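Local coordinates for DUF2019 domain-containing protein (Rhodopseudomonas palustris, PDB 2I9C), which is of unknown function but folds as a small all-helical domain of a family grouped with the tetratricopeptide-like helical repeats, at residues 73-78 and 105-110. Sequence-based numbering, arbitrary orientation.
Sequences VRLQAA and AGDAGM. With ACT (acetate ion), chain B.
L75 on helix 71-79 faces D107 and A108 on helix 104-117 where the two segments run nearly parallel, their axes 10.5 Å apart at an angle of 15° and the CA atoms of L75 and A108 6.9 Å from each other. One leucine does most of the bridging: with CG anti to the backbone N (chi1 171°), L75 sends its two methyls to different partners. CD1 packs on the methyl of A108, 3.9 Å from its CB, while CD2 lies against the carboxylate carbon of D107, 3.7 Å from its CG. D107 thus lends its flank to an apolar neighbour, and its OD1 makes a salt bridge with K79, one turn beyond L75 on the same helix. R74 takes no part in the helix pairing; its extended chain carries the guanidinium to an acetate, probably from the crystallisation liquor, whose O lies at the group's edge, in its plane, 3.0 Å from NH1 in a fairly straight bond (161°). NE donates a hydrogen bond to the carbonyl O of Y68, and a leucine at R74 would probably leave that carbonyl without its NE donor and the acetate with one partner fewer, Q92 remaining. V73 meets helix 11-30, while helix 86-99 packs beside both segments, its L93 touching A78 and A108, consistent with the helical-repeat stacking of the TPR clan.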
# COMPACT_ATOMS: atom_id res chain seq x y z
N VAL A 73 3.12 -3.84 4.68
CA VAL A 73 2.83 -4.29 3.32
C VAL A 73 1.30 -4.39 3.16
O VAL A 73 0.75 -3.88 2.20
CB VAL A 73 3.55 -5.64 2.99
CG1 VAL A 73 3.23 -6.13 1.58
CG2 VAL A 73 5.08 -5.44 3.08
N ARG A 74 0.65 -5.06 4.10
CA ARG A 74 -0.79 -5.26 4.02
C ARG A 74 -1.53 -3.93 3.98
O ARG A 74 -2.48 -3.79 3.20
CB ARG A 74 -1.28 -6.10 5.21
CG ARG A 74 -0.76 -7.55 5.19
CD ARG A 74 -1.49 -8.41 6.25
NE ARG A 74 -1.01 -9.80 6.20
CZ ARG A 74 -1.62 -10.84 6.74
NH1 ARG A 74 -2.77 -10.70 7.39
NH2 ARG A 74 -1.08 -12.06 6.64
N LEU A 75 -1.14 -3.00 4.87
CA LEU A 75 -1.75 -1.66 4.96
C LEU A 75 -1.63 -0.89 3.65
O LEU A 75 -2.61 -0.37 3.11
CB LEU A 75 -1.10 -0.81 6.09
CG LEU A 75 -1.52 0.67 6.13
CD1 LEU A 75 -2.96 0.83 6.54
CD2 LEU A 75 -0.62 1.36 7.17
N GLN A 76 -0.42 -0.82 3.13
CA GLN A 76 -0.17 -0.05 1.93
C GLN A 76 -0.86 -0.67 0.72
O GLN A 76 -1.35 0.04 -0.12
CB GLN A 76 1.33 0.13 1.69
CG GLN A 76 1.97 1.13 2.69
CD GLN A 76 1.17 2.41 2.81
OE1 GLN A 76 0.94 3.09 1.82
NE2 GLN A 76 0.73 2.74 4.02
N ALA A 77 -0.87 -1.99 0.66
CA ALA A 77 -1.55 -2.70 -0.44
C ALA A 77 -3.07 -2.45 -0.41
O ALA A 77 -3.67 -2.21 -1.46
CB ALA A 77 -1.24 -4.25 -0.39
N ALA A 78 -3.66 -2.43 0.78
CA ALA A 78 -5.07 -2.15 0.91
C ALA A 78 -5.37 -0.69 0.60
O ALA A 78 -6.32 -0.37 -0.12
CB ALA A 78 -5.57 -2.53 2.32
N ALA A 105 -2.73 0.03 12.49
CA ALA A 105 -4.18 0.03 12.81
C ALA A 105 -4.77 1.45 12.93
O ALA A 105 -5.95 1.65 12.64
CB ALA A 105 -4.43 -0.75 14.07
N GLY A 106 -3.95 2.43 13.32
CA GLY A 106 -4.46 3.82 13.50
C GLY A 106 -4.53 4.47 12.13
O GLY A 106 -5.46 5.21 11.84
N ASP A 107 -3.55 4.16 11.28
CA ASP A 107 -3.50 4.65 9.90
C ASP A 107 -4.74 4.07 9.18
O ASP A 107 -5.44 4.81 8.49
CB ASP A 107 -2.16 4.20 9.26
CG ASP A 107 -1.90 4.77 7.88
OD1 ASP A 107 -2.80 4.88 7.02
OD2 ASP A 107 -0.72 5.05 7.59
N ALA A 108 -5.02 2.78 9.34
CA ALA A 108 -6.17 2.15 8.67
C ALA A 108 -7.50 2.70 9.17
O ALA A 108 -8.40 2.90 8.37
CB ALA A 108 -6.11 0.65 8.81
N GLY A 109 -7.58 2.97 10.48
CA GLY A 109 -8.74 3.58 11.12
C GLY A 109 -9.03 4.95 10.54
O GLY A 109 -10.19 5.24 10.17
N MSE A 110 -8.00 5.80 10.43
CA MSE A 110 -8.12 7.12 9.81
C MSE A 110 -8.55 7.05 8.32
O MSE A 110 -9.42 7.83 7.88
CB MSE A 110 -6.83 7.94 10.00
CG MSE A 110 -6.87 9.40 9.47
SE MSE A 110 -7.59 10.81 10.71
CE MSE A 110 -9.48 10.70 10.26
C ACT B . -4.69 -8.59 9.37
O ACT B . -4.28 -8.23 8.20
OXT ACT B . -5.07 -9.82 9.78
CH3 ACT B . -4.75 -7.43 10.21